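Local coordinates for protein D-glycerate 3-kinase (Cryptococcus neoformans var. grubii serotype A, PDB 6CKG) that probably phosphorylates D-glycerate on its 3-hydroxyl with ATP as the phosphate donor, giving 3-phosphoglycerate, at residues S37-N40 / C45-L48; G51-Q56 / N184-L189; D69-E72 / G76-L79; I317-I320 / I324-T327. All coordinates share one frame; numbering follows the deposited sequence.

Contact 1. Residues S37-N40 / C45-L48; sequences SSWN and CPPL
The indole of W39 is laid across C45 and P46, and both residues approach the same face of the ring. P46 meets it with the CD methylene, which stands almost straight above the benzene half: CD lies 3.4 Å from the centroid of the W39 six-membered ring and only 5° off its normal, a close CH-pi contact. The proline's CG follows behind, 3.6 Å from W39 CZ3, toward the outer rim. The pyrrole half is covered mainly by the backbone of C45, with C45 CA 3.7 Å from the centroid of the W39 five-membered ring. The indole can lie this way because W39 holds CG anti to its main-chain nitrogen (chi1 180°), which carries the ring out from the helix end to the returning chain. In C45 the sulfur is likewise swung away from the backbone N and sits beside its own carbonyl carbon. SG consequently reaches the stem of the tryptophan, 3.9 Å from W39 CB, and approaches the pyrrole ring obliquely, a cysteine sulfur-aromatic contact. The polar corner of the indole is engaged within the intervening turn, where NE1 is hydrogen-bonded to T43 O; this bond and the CH-pi contacts together restrict the ring's rotation. W39 is the first residue to leave helical geometry after helix 19-38, and P46 leads into strand 48-53. The returning chain is also tied by P46 O to H35 of that helix and by C45 O to N132, so the contact folds a surface helix-to-strand connection back on itself at the start of the central sheet's strand 48-53.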
ATOM      1  N   SER A  37       7.186   4.264  25.372  1.00 50.70           N
ATOM      2  CA  SER A  37       7.754   5.283  26.257  1.00 53.18           C
ATOM      3  C   SER A  37       7.026   6.609  26.108  1.00 53.48           C
ATOM      4  O   SER A  37       6.836   7.338  27.088  1.00 60.70           O
ATOM      5  CB  SER A  37       9.241   5.484  25.960  1.00 52.55           C
ATOM      6  OG  SER A  37       9.993   4.351  26.338  1.00 63.17           O
ATOM      7  N   SER A  38       6.614   6.933  24.886  1.00 50.85           N
ATOM      8  CA  SER A  38       6.016   8.220  24.569  1.00 56.50           C
ATOM      9  C   SER A  38       4.560   8.322  24.986  1.00 64.01           C
ATOM     10  O   SER A  38       4.050   9.439  25.123  1.00 66.87           O
ATOM     11  CB  SER A  38       6.115   8.489  23.066  1.00 54.31           C
ATOM     12  OG  SER A  38       7.468   8.612  22.647  1.00 57.93           O
ATOM     13  N   TRP A  39       3.877   7.194  25.175  1.00 64.11           N
ATOM     14  CA  TRP A  39       2.434   7.212  25.392  1.00 59.12           C
ATOM     15  C   TRP A  39       2.104   7.916  26.703  1.00 63.35           C
ATOM     16  O   TRP A  39       2.454   7.432  27.784  1.00 59.70           O
ATOM     17  CB  TRP A  39       1.872   5.786  25.354  1.00 52.47           C
ATOM     18  CG  TRP A  39       0.396   5.717  25.574  1.00 47.15           C
ATOM     19  CD1 TRP A  39      -0.243   5.223  26.680  1.00 47.63           C
ATOM     20  CD2 TRP A  39      -0.635   6.180  24.688  1.00 41.36           C
ATOM     21  NE1 TRP A  39      -1.602   5.333  26.527  1.00 47.76           N
ATOM     22  CE2 TRP A  39      -1.871   5.920  25.318  1.00 45.09           C
ATOM     23  CE3 TRP A  39      -0.634   6.777  23.422  1.00 44.19           C
ATOM     24  CZ2 TRP A  39      -3.092   6.241  24.730  1.00 47.68           C
ATOM     25  CZ3 TRP A  39      -1.854   7.094  22.837  1.00 48.90           C
ATOM     26  CH2 TRP A  39      -3.065   6.822  23.496  1.00 44.01           C
ATOM     27  N   ASN A  40       1.449   9.074  26.608  1.00 75.15           N
ATOM     28  CA  ASN A  40       1.212   9.917  27.775  1.00 87.72           C
ATOM     29  C   ASN A  40      -0.277  10.102  28.027  1.00 95.34           C
ATOM     30  O   ASN A  40      -0.758  11.234  28.145  1.00103.95           O
ATOM     31  CB  ASN A  40       1.892  11.280  27.600  1.00 85.24           C
ATOM     32  N   CYS A  45      -1.875   1.722  25.988  1.00 48.99           N
ATOM     33  CA  CYS A  45      -1.134   2.106  24.794  1.00 41.60           C
ATOM     34  C   CYS A  45      -1.728   1.415  23.568  1.00 37.20           C
ATOM     35  O   CYS A  45      -1.928   0.191  23.578  1.00 34.28           O
ATOM     36  CB  CYS A  45       0.349   1.765  24.927  1.00 41.49           C
ATOM     37  SG  CYS A  45       1.315   2.390  23.506  1.00 42.93           S
ATOM     38  N   PRO A  46      -2.047   2.155  22.513  1.00 35.49           N
ATOM     39  CA  PRO A  46      -2.585   1.537  21.301  1.00 33.69           C
ATOM     40  C   PRO A  46      -1.518   0.722  20.593  1.00 32.78           C
ATOM     41  O   PRO A  46      -0.319   0.880  20.881  1.00 32.22           O
ATOM     42  CB  PRO A  46      -3.015   2.741  20.444  1.00 35.60           C
ATOM     43  CG  PRO A  46      -2.876   3.941  21.318  1.00 40.06           C
ATOM     44  CD  PRO A  46      -1.890   3.610  22.372  1.00 39.82           C
ATOM     45  N   PRO A  47      -1.911  -0.153  19.662  1.00 32.65           N
ATOM     46  CA  PRO A  47      -0.913  -0.785  18.784  1.00 30.12           C
ATOM     47  C   PRO A  47      -0.101   0.274  18.050  1.00 28.26           C
ATOM     48  O   PRO A  47      -0.616   1.334  17.686  1.00 29.67           O
ATOM     49  CB  PRO A  47      -1.755  -1.599  17.793  1.00 29.94           C
ATOM     50  CG  PRO A  47      -3.137  -1.624  18.344  1.00 34.19           C
ATOM     51  CD  PRO A  47      -3.296  -0.465  19.255  1.00 33.55           C
ATOM     52  N   LEU A  48       1.176  -0.032  17.829  1.00 30.91           N
ATOM     53  CA  LEU A  48       1.998   0.731  16.901  1.00 31.65           C
ATOM     54  C   LEU A  48       1.524   0.441  15.488  1.00 30.90           C
ATOM     55  O   LEU A  48       1.461  -0.723  15.090  1.00 30.71           O
ATOM     56  CB  LEU A  48       3.467   0.338  17.055  1.00 29.60           C
ATOM     57  CG  LEU A  48       4.460   0.960  16.070  1.00 31.39           C
ATOM     58  CD1 LEU A  48       4.707   2.435  16.437  1.00 29.56           C
ATOM     59  CD2 LEU A  48       5.784   0.165  16.070  1.00 26.55           C
TER

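Contact 2. Residues G51-Q56 / N184-L189; sequences GVQGPQ and NGFGPL
Q53 and N184 make the dense part of this buried contact, side chain against backbone. Q53 CB lies 3.4 Å from N184 O, and CG is nearly as close to the same carbonyl. Beyond CG the glutamine bends (chi2 -82°), turning its amide to the F186 ring. NE2 comes within 3.5 Å of F186 CE1, an oblique approach with the amide and ring planes 47° apart. N184 in turn sets its CB 3.6 Å from V52 O, while the valine side chain points to the other side of the strand. The packing thins out at both far ends. G54, P55 and Q56 open the glycine-rich P-loop that follows strand 48-53, partly exposed, with Q56 poorly ordered; P188 and L189 diverge toward helix 225-236, well away from segment 51-56. The amide of Q53 is satisfied beyond the two segments, NE2 giving its hydrogen to W182 O and OE1 accepting from Q250 NE2, so its rotation is fixed by two bonds. The segments therefore meet through van der Waals packing, and a buried glutamine held by two hydrogen bonds at the mouth of the P-loop links strands 48-53 and 247-253 to the loop following strand 176-180.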
ATOM      1  N   GLY A  51       3.101   1.625   8.723  1.00 23.82           N
ATOM      2  CA  GLY A  51       2.800   1.649   7.294  1.00 24.61           C
ATOM      3  C   GLY A  51       3.911   0.983   6.489  1.00 27.50           C
ATOM      4  O   GLY A  51       5.091   1.087   6.812  1.00 24.48           O
ATOM      5  N   VAL A  52       3.523   0.294   5.421  1.00 24.70           N
ATOM      6  CA  VAL A  52       4.478  -0.395   4.556  1.00 24.63           C
ATOM      7  C   VAL A  52       4.100  -0.116   3.110  1.00 25.04           C
ATOM      8  O   VAL A  52       2.937  -0.286   2.724  1.00 24.65           O
ATOM      9  CB  VAL A  52       4.510  -1.917   4.814  1.00 31.55           C
ATOM     10  CG1 VAL A  52       5.460  -2.604   3.823  1.00 28.36           C
ATOM     11  CG2 VAL A  52       4.921  -2.215   6.258  1.00 30.25           C
ATOM     12  N   GLN A  53       5.065   0.337   2.309  1.00 25.37           N
ATOM     13  CA  GLN A  53       4.809   0.541   0.886  1.00 23.96           C
ATOM     14  C   GLN A  53       5.967  -0.032   0.083  1.00 28.08           C
ATOM     15  O   GLN A  53       7.131   0.055   0.487  1.00 27.60           O
ATOM     16  CB  GLN A  53       4.576   2.025   0.544  1.00 22.12           C
ATOM     17  CG  GLN A  53       4.184   2.311  -0.954  1.00 24.24           C
ATOM     18  CD  GLN A  53       5.382   2.372  -1.897  1.00 27.73           C
ATOM     19  OE1 GLN A  53       6.497   2.685  -1.485  1.00 25.73           O
ATOM     20  NE2 GLN A  53       5.155   2.062  -3.168  1.00 27.71           N
ATOM     21  N   GLY A  54       5.629  -0.649  -1.039  1.00 27.71           N
ATOM     22  CA  GLY A  54       6.601  -1.237  -1.923  1.00 33.52           C
ATOM     23  C   GLY A  54       5.924  -1.630  -3.220  1.00 44.63           C
ATOM     24  O   GLY A  54       4.699  -1.780  -3.289  1.00 42.81           O
ATOM     25  N   PRO A  55       6.706  -1.800  -4.276  1.00 52.99           N
ATOM     26  CA  PRO A  55       6.126  -1.972  -5.606  1.00 60.05           C
ATOM     27  C   PRO A  55       5.584  -3.374  -5.829  1.00 66.05           C
ATOM     28  O   PRO A  55       5.873  -4.320  -5.091  1.00 59.10           O
ATOM     29  CB  PRO A  55       7.308  -1.695  -6.536  1.00 63.28           C
ATOM     30  CG  PRO A  55       8.477  -2.131  -5.752  1.00 59.76           C
ATOM     31  CD  PRO A  55       8.176  -1.759  -4.326  1.00 58.53           C
ATOM     32  N   GLN A  56       4.766  -3.472  -6.878  1.00 79.22           N
ATOM     33  CA  GLN A  56       4.322  -4.741  -7.436  1.00 78.32           C
ATOM     34  C   GLN A  56       5.514  -5.594  -7.839  1.00 79.73           C
ATOM     35  O   GLN A  56       6.201  -5.287  -8.820  1.00 81.62           O
ATOM     36  CB  GLN A  56       3.421  -4.502  -8.647  1.00 73.12           C
ATOM     37  CG  GLN A  56       1.963  -4.384  -8.307  1.00 71.52           C
ATOM     38  CD  GLN A  56       1.406  -3.019  -8.598  1.00 70.88           C
ATOM     39  OE1 GLN A  56       2.111  -2.009  -8.515  1.00 67.90           O
ATOM     40  NE2 GLN A  56       0.132  -2.975  -8.954  1.00 73.30           N
ATOM     41  N   ASN A 184       0.479   2.951  -0.302  1.00 24.75           N
ATOM     42  CA  ASN A 184       0.301   3.476   1.044  1.00 22.72           C
ATOM     43  C   ASN A 184       1.222   4.674   1.253  1.00 21.67           C
ATOM     44  O   ASN A 184       2.403   4.639   0.898  1.00 22.95           O
ATOM     45  CB  ASN A 184       0.559   2.380   2.097  1.00 22.39           C
ATOM     46  CG  ASN A 184      -0.691   1.579   2.407  1.00 27.72           C
ATOM     47  OD1 ASN A 184      -1.609   1.510   1.582  1.00 27.19           O
ATOM     48  ND2 ASN A 184      -0.744   0.973   3.597  1.00 26.92           N
ATOM     49  N   GLY A 185       0.675   5.750   1.802  1.00 23.50           N
ATOM     50  CA  GLY A 185       1.467   6.942   2.028  1.00 23.04           C
ATOM     51  C   GLY A 185       1.635   7.852   0.813  1.00 25.90           C
ATOM     52  O   GLY A 185       2.127   8.977   0.968  1.00 27.96           O
ATOM     53  N   PHE A 186       1.218   7.429  -0.377  1.00 23.40           N
ATOM     54  CA  PHE A 186       1.314   8.306  -1.548  1.00 22.89           C
ATOM     55  C   PHE A 186       0.605   9.626  -1.271  1.00 24.21           C
ATOM     56  O   PHE A 186      -0.493   9.646  -0.704  1.00 28.64           O
ATOM     57  CB  PHE A 186       0.706   7.640  -2.782  1.00 19.84           C
ATOM     58  CG  PHE A 186       1.608   6.637  -3.435  1.00 22.07           C
ATOM     59  CD1 PHE A 186       2.721   6.156  -2.775  1.00 21.21           C
ATOM     60  CD2 PHE A 186       1.348   6.187  -4.719  1.00 22.42           C
ATOM     61  CE1 PHE A 186       3.564   5.220  -3.375  1.00 23.08           C
ATOM     62  CE2 PHE A 186       2.176   5.257  -5.335  1.00 23.48           C
ATOM     63  CZ  PHE A 186       3.294   4.782  -4.666  1.00 23.94           C
ATOM     64  N   GLY A 187       1.257  10.733  -1.640  1.00 23.95           N
ATOM     65  CA  GLY A 187       0.735  12.057  -1.375  1.00 24.65           C
ATOM     66  C   GLY A 187       0.180  12.761  -2.612  1.00 30.09           C
ATOM     67  O   GLY A 187       0.750  12.692  -3.708  1.00 27.88           O
ATOM     68  N   PRO A 188      -0.950  13.451  -2.453  1.00 26.69           N
ATOM     69  CA  PRO A 188      -1.507  14.230  -3.565  1.00 29.89           C
ATOM     70  C   PRO A 188      -0.648  15.455  -3.849  1.00 33.00           C
ATOM     71  O   PRO A 188       0.185  15.867  -3.040  1.00 25.11           O
ATOM     72  CB  PRO A 188      -2.884  14.637  -3.052  1.00 29.46           C
ATOM     73  CG  PRO A 188      -2.648  14.774  -1.549  1.00 33.12           C
ATOM     74  CD  PRO A 188      -1.735  13.620  -1.216  1.00 26.40           C
ATOM     75  N   LEU A 189      -0.884  16.060  -5.009  1.00 27.63           N
ATOM     76  CA  LEU A 189      -0.161  17.248  -5.437  1.00 33.60           C
ATOM     77  C   LEU A 189      -1.091  18.452  -5.480  1.00 30.15           C
ATOM     78  O   LEU A 189      -2.309  18.315  -5.625  1.00 29.94           O
ATOM     79  CB  LEU A 189       0.466  17.048  -6.828  1.00 28.71           C
ATOM     80  CG  LEU A 189       1.354  15.810  -7.003  1.00 32.69           C
ATOM     81  CD1 LEU A 189       1.745  15.586  -8.463  1.00 28.89           C
ATOM     82  CD2 LEU A 189       2.594  15.906  -6.113  1.00 33.99           C
TER

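Contact 3. Residues D69-E72 / G76-L79; sequences DYLE and GLRL
L71 and L79 meet at about a right angle on the inner side of the helix end, L79 CD1 packing 3.7 Å from L71 CB and L79 CD2 reaching L71 CD1. L77 adds its CD1 more loosely to the same L71 CB. On the outer side E72 arches over the chain that leaves the helix. Its CG is anti to the carbonyl carbon (chi1 -61°) and rests 3.2 Å from L77 O, and beyond it the side chain extends until OE2 accepts a hydrogen bond from L79 N, 3.2 Å long and fairly straight, through the anti lone pair. The backbone turns under this arm: L77 N gives a nearly linear bond of 3.2 Å to L71 O, arriving well above the carbonyl plane, while G76 N reaches E72 O only weakly. G76, with positive phi, is the first residue past helix 63-75. A water donates to L77 O at 2.8 Å and weakly to E72 O. R78 turns outward, its guanidinium bound to P173 O and Q171 O, and makes no salt bridge with E72. The chemistry is thus split: leucines pack on the inner face, whereas a surface carboxylate, probably stabilised by the N-H it receives, pins the start of edge strand 79-83 to the helix before it.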
ATOM      1  N   ASP A  69       4.831 -13.492  11.338  1.00 38.85           N
ATOM      2  CA  ASP A  69       5.146 -14.738  12.041  1.00 40.37           C
ATOM      3  C   ASP A  69       6.516 -14.672  12.701  1.00 34.11           C
ATOM      4  O   ASP A  69       6.758 -15.346  13.707  1.00 37.96           O
ATOM      5  CB  ASP A  69       5.085 -15.925  11.085  1.00 52.58           C
ATOM      6  CG  ASP A  69       3.677 -16.224  10.614  1.00 67.10           C
ATOM      7  OD1 ASP A  69       2.718 -15.975  11.377  1.00 71.15           O
ATOM      8  OD2 ASP A  69       3.533 -16.715   9.477  1.00 78.36           O
ATOM      9  N   TYR A  70       7.418 -13.867  12.148  1.00 35.45           N
ATOM     10  CA  TYR A  70       8.734 -13.684  12.746  1.00 37.06           C
ATOM     11  C   TYR A  70       8.627 -12.932  14.071  1.00 38.73           C
ATOM     12  O   TYR A  70       9.219 -13.340  15.079  1.00 37.00           O
ATOM     13  CB  TYR A  70       9.626 -12.934  11.752  1.00 37.97           C
ATOM     14  CG  TYR A  70      11.081 -12.870  12.109  1.00 33.27           C
ATOM     15  CD1 TYR A  70      11.585 -11.813  12.856  1.00 34.88           C
ATOM     16  CD2 TYR A  70      11.963 -13.848  11.672  1.00 33.98           C
ATOM     17  CE1 TYR A  70      12.927 -11.737  13.170  1.00 37.55           C
ATOM     18  CE2 TYR A  70      13.313 -13.784  11.997  1.00 43.43           C
ATOM     19  CZ  TYR A  70      13.782 -12.729  12.745  1.00 41.05           C
ATOM     20  OH  TYR A  70      15.116 -12.662  13.065  1.00 48.48           O
ATOM     21  N   LEU A  71       7.861 -11.831  14.088  1.00 30.26           N
ATOM     22  CA  LEU A  71       7.703 -11.050  15.314  1.00 30.64           C
ATOM     23  C   LEU A  71       6.940 -11.828  16.382  1.00 33.20           C
ATOM     24  O   LEU A  71       7.275 -11.749  17.574  1.00 34.73           O
ATOM     25  CB  LEU A  71       7.001  -9.726  15.004  1.00 29.54           C
ATOM     26  CG  LEU A  71       7.869  -8.744  14.197  1.00 35.17           C
ATOM     27  CD1 LEU A  71       7.105  -7.483  13.772  1.00 32.83           C
ATOM     28  CD2 LEU A  71       9.116  -8.380  14.989  1.00 32.18           C
ATOM     29  N   GLU A  72       5.913 -12.588  15.979  1.00 30.46           N
ATOM     30  CA  GLU A  72       5.137 -13.358  16.945  1.00 33.80           C
ATOM     31  C   GLU A  72       5.965 -14.494  17.519  1.00 37.39           C
ATOM     32  O   GLU A  72       5.933 -14.748  18.731  1.00 40.12           O
ATOM     33  CB  GLU A  72       3.853 -13.906  16.307  1.00 36.81           C
ATOM     34  CG  GLU A  72       2.880 -12.830  15.778  1.00 44.73           C
ATOM     35  CD  GLU A  72       1.455 -13.338  15.545  1.00 55.99           C
ATOM     36  OE1 GLU A  72       1.301 -14.507  15.121  1.00 59.11           O
ATOM     37  OE2 GLU A  72       0.494 -12.561  15.792  1.00 47.03           O
ATOM     38  N   GLY A  76       7.576 -12.536  20.657  1.00 39.92           N
ATOM     39  CA  GLY A  76       6.390 -12.614  21.491  1.00 35.83           C
ATOM     40  C   GLY A  76       5.346 -11.550  21.228  1.00 30.79           C
ATOM     41  O   GLY A  76       4.498 -11.301  22.086  1.00 35.43           O
ATOM     42  N   LEU A  77       5.370 -10.919  20.067  1.00 32.70           N
ATOM     43  CA  LEU A  77       4.400  -9.873  19.771  1.00 31.61           C
ATOM     44  C   LEU A  77       3.100 -10.456  19.224  1.00 34.87           C
ATOM     45  O   LEU A  77       3.060 -11.557  18.667  1.00 34.16           O
ATOM     46  CB  LEU A  77       4.968  -8.874  18.763  1.00 26.64           C
ATOM     47  CG  LEU A  77       6.262  -8.173  19.198  1.00 29.22           C
ATOM     48  CD1 LEU A  77       6.624  -7.140  18.168  1.00 26.80           C
ATOM     49  CD2 LEU A  77       6.131  -7.568  20.608  1.00 28.35           C
ATOM     50  N   ARG A  78       2.025  -9.686  19.379  1.00 29.40           N
ATOM     51  CA  ARG A  78       0.744  -9.997  18.760  1.00 26.53           C
ATOM     52  C   ARG A  78       0.519  -8.978  17.647  1.00 28.50           C
ATOM     53  O   ARG A  78       0.583  -7.765  17.884  1.00 30.77           O
ATOM     54  CB  ARG A  78      -0.393  -9.971  19.778  1.00 31.75           C
ATOM     55  CG  ARG A  78      -0.250 -11.006  20.890  1.00 30.87           C
ATOM     56  CD  ARG A  78      -1.317 -10.836  21.965  1.00 38.68           C
ATOM     57  NE  ARG A  78      -2.670 -11.076  21.461  1.00 36.13           N
ATOM     58  CZ  ARG A  78      -3.200 -12.285  21.284  1.00 43.30           C
ATOM     59  NH1 ARG A  78      -2.490 -13.371  21.563  1.00 46.04           N
ATOM     60  NH2 ARG A  78      -4.438 -12.417  20.820  1.00 47.13           N
ATOM     61  N   LEU A  79       0.289  -9.474  16.438  1.00 28.04           N
ATOM     62  CA  LEU A  79       0.206  -8.650  15.244  1.00 29.50           C
ATOM     63  C   LEU A  79      -1.166  -8.767  14.598  1.00 32.53           C
ATOM     64  O   LEU A  79      -1.849  -9.794  14.708  1.00 29.72           O
ATOM     65  CB  LEU A  79       1.279  -9.037  14.219  1.00 37.76           C
ATOM     66  CG  LEU A  79       2.577  -8.248  14.403  1.00 38.07           C
ATOM     67  CD1 LEU A  79       3.417  -8.958  15.429  1.00 37.38           C
ATOM     68  CD2 LEU A  79       3.363  -8.026  13.119  1.00 36.68           C
TER
HETATM   69  O   HOH W   1       2.943 -13.895  20.168  1.00 45.10           O

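Contact 4. Residues I317-I320 / I324-T327; sequences IVNI and IVGT
Backbone hydrogen bonds between I317 and the pair V325 and G326 govern this contact. I317 N donates to G326 O over 2.7 Å. The carbonyl of I317 then accepts twice: V325 N binds at 2.7 Å, nearly along the C=O axis, and G326 N reaches I317 O at 3.2 Å from a more bent direction. Two successive residues thus share one partner, and the register slips by one, so that V318 lies opposite I324 as a non-hydrogen-bonded pair.

Van der Waals contacts form the second group. V325 presses its CG2 methyl 3.2 Å from I317 O and makes an apolar contact of 3.9 Å with I317 CG2, the two side chains crossing at about a right angle; CG2 occupies the cramped site between the valine's own N and carbonyl carbon. The other methyl, V325 CG1, touches the amide side of N319, 3.7 Å from ND2. On the face of V318 and I324 the apolar packing is looser, with V318 CG1 4.3 Å from I324 CG1; M20 of helix 19-38 touches both of these residues, and W262 also packs on V318.

Among the touching residues, N319 has the polar side chain, and its CG stands between N and C (chi1 61°). That rotation sends OD1 back into the turn, where it accepts from E323 N and ties down the connection between the strands.

One residue opposite two neighbours, with V325 near-helical in psi (-11°), defines a classic beta bulge. It lies next to the turn of the C-terminal beta hairpin, whose strand 324-329 adds an antiparallel edge to the otherwise parallel sheet of a P-loop kinase fold.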
ATOM      1  N   ILE A 317      16.664   0.203  -0.178  1.00 33.74           N
ATOM      2  CA  ILE A 317      16.899   0.406  -1.601  1.00 36.94           C
ATOM      3  C   ILE A 317      17.388  -0.918  -2.164  1.00 34.22           C
ATOM      4  O   ILE A 317      18.377  -1.473  -1.676  1.00 35.10           O
ATOM      5  CB  ILE A 317      17.913   1.536  -1.838  1.00 36.21           C
ATOM      6  CG1 ILE A 317      17.372   2.833  -1.227  1.00 39.76           C
ATOM      7  CG2 ILE A 317      18.226   1.682  -3.321  1.00 38.19           C
ATOM      8  CD1 ILE A 317      18.295   4.013  -1.322  1.00 46.20           C
ATOM      9  N   VAL A 318      16.689  -1.443  -3.168  1.00 33.27           N
ATOM     10  CA  VAL A 318      16.957  -2.798  -3.640  1.00 36.06           C
ATOM     11  C   VAL A 318      17.316  -2.781  -5.124  1.00 37.74           C
ATOM     12  O   VAL A 318      16.890  -1.902  -5.885  1.00 34.26           O
ATOM     13  CB  VAL A 318      15.750  -3.725  -3.373  1.00 35.87           C
ATOM     14  CG1 VAL A 318      15.476  -3.829  -1.876  1.00 34.67           C
ATOM     15  CG2 VAL A 318      14.521  -3.219  -4.099  1.00 39.25           C
ATOM     16  N   ASN A 319      18.119  -3.766  -5.536  1.00 38.61           N
ATOM     17  CA  ASN A 319      18.442  -3.926  -6.946  1.00 44.51           C
ATOM     18  C   ASN A 319      17.399  -4.837  -7.594  1.00 43.13           C
ATOM     19  O   ASN A 319      16.414  -5.232  -6.964  1.00 36.79           O
ATOM     20  CB  ASN A 319      19.876  -4.440  -7.134  1.00 43.88           C
ATOM     21  CG  ASN A 319      20.121  -5.807  -6.496  1.00 48.21           C
ATOM     22  OD1 ASN A 319      19.192  -6.545  -6.163  1.00 47.30           O
ATOM     23  ND2 ASN A 319      21.398  -6.149  -6.333  1.00 47.59           N
ATOM     24  N   ILE A 320      17.613  -5.185  -8.866  1.00 46.94           N
ATOM     25  CA  ILE A 320      16.600  -5.935  -9.599  1.00 49.70           C
ATOM     26  C   ILE A 320      16.463  -7.351  -9.061  1.00 52.71           C
ATOM     27  O   ILE A 320      15.400  -7.967  -9.201  1.00 49.04           O
ATOM     28  CB  ILE A 320      16.905  -5.933 -11.110  1.00 53.50           C
ATOM     29  CG1 ILE A 320      15.666  -6.378 -11.896  1.00 58.30           C
ATOM     30  CG2 ILE A 320      18.110  -6.815 -11.422  1.00 50.18           C
ATOM     31  CD1 ILE A 320      15.488  -5.664 -13.232  1.00 63.17           C
ATOM     32  N   ILE A 324      19.069  -5.991  -0.948  1.00 46.24           N
ATOM     33  CA  ILE A 324      19.263  -4.669  -0.366  1.00 45.09           C
ATOM     34  C   ILE A 324      20.626  -4.145  -0.801  1.00 44.23           C
ATOM     35  O   ILE A 324      21.650  -4.806  -0.608  1.00 44.47           O
ATOM     36  CB  ILE A 324      19.149  -4.724   1.162  1.00 42.65           C
ATOM     37  CG1 ILE A 324      17.730  -5.100   1.561  1.00 37.82           C
ATOM     38  CG2 ILE A 324      19.558  -3.387   1.789  1.00 42.36           C
ATOM     39  CD1 ILE A 324      17.623  -5.521   3.000  1.00 41.14           C
ATOM     40  N   VAL A 325      20.639  -2.964  -1.411  1.00 38.99           N
ATOM     41  CA  VAL A 325      21.891  -2.295  -1.747  1.00 44.08           C
ATOM     42  C   VAL A 325      22.106  -1.023  -0.944  1.00 47.10           C
ATOM     43  O   VAL A 325      23.218  -0.476  -0.973  1.00 48.78           O
ATOM     44  CB  VAL A 325      21.989  -1.996  -3.259  1.00 45.80           C
ATOM     45  CG1 VAL A 325      22.032  -3.302  -4.051  1.00 47.88           C
ATOM     46  CG2 VAL A 325      20.828  -1.137  -3.711  1.00 46.56           C
ATOM     47  N   GLY A 326      21.096  -0.538  -0.231  1.00 41.81           N
ATOM     48  CA  GLY A 326      21.280   0.577   0.677  1.00 38.82           C
ATOM     49  C   GLY A 326      20.074   0.735   1.575  1.00 37.06           C
ATOM     50  O   GLY A 326      18.981   0.248   1.274  1.00 33.43           O
ATOM     51  N   THR A 327      20.293   1.407   2.700  1.00 36.78           N
ATOM     52  CA  THR A 327      19.201   1.762   3.591  1.00 35.96           C
ATOM     53  C   THR A 327      19.319   3.229   3.950  1.00 36.09           C
ATOM     54  O   THR A 327      20.420   3.788   4.008  1.00 38.14           O
ATOM     55  CB  THR A 327      19.182   0.919   4.881  1.00 40.70           C
ATOM     56  OG1 THR A 327      20.407   1.120   5.594  1.00 41.61           O
ATOM     57  CG2 THR A 327      19.005  -0.551   4.557  1.00 33.10           C
TER

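From the N terminus, helix 19-38 ends at contact 1, which closes a four-residue turn before strand 48-53. That strand, central in the sheet, carries one half of contact 2; the other half comes 127 residues later, after strand 176-180. Contact 3 is nested inside this long loop, closing the short passage from helix 63-75 to edge strand 79-83. Contact 4 comes last, folding strand 324-329 back on strand 313-318 at the opposite edge of the sheet. None of the four cross. Contacts 1, 3 and 4 are local closures near the surface, whereas contact 2, whose centre lies about 5 Å from the centre of the chain, joins distant parts of the sequence.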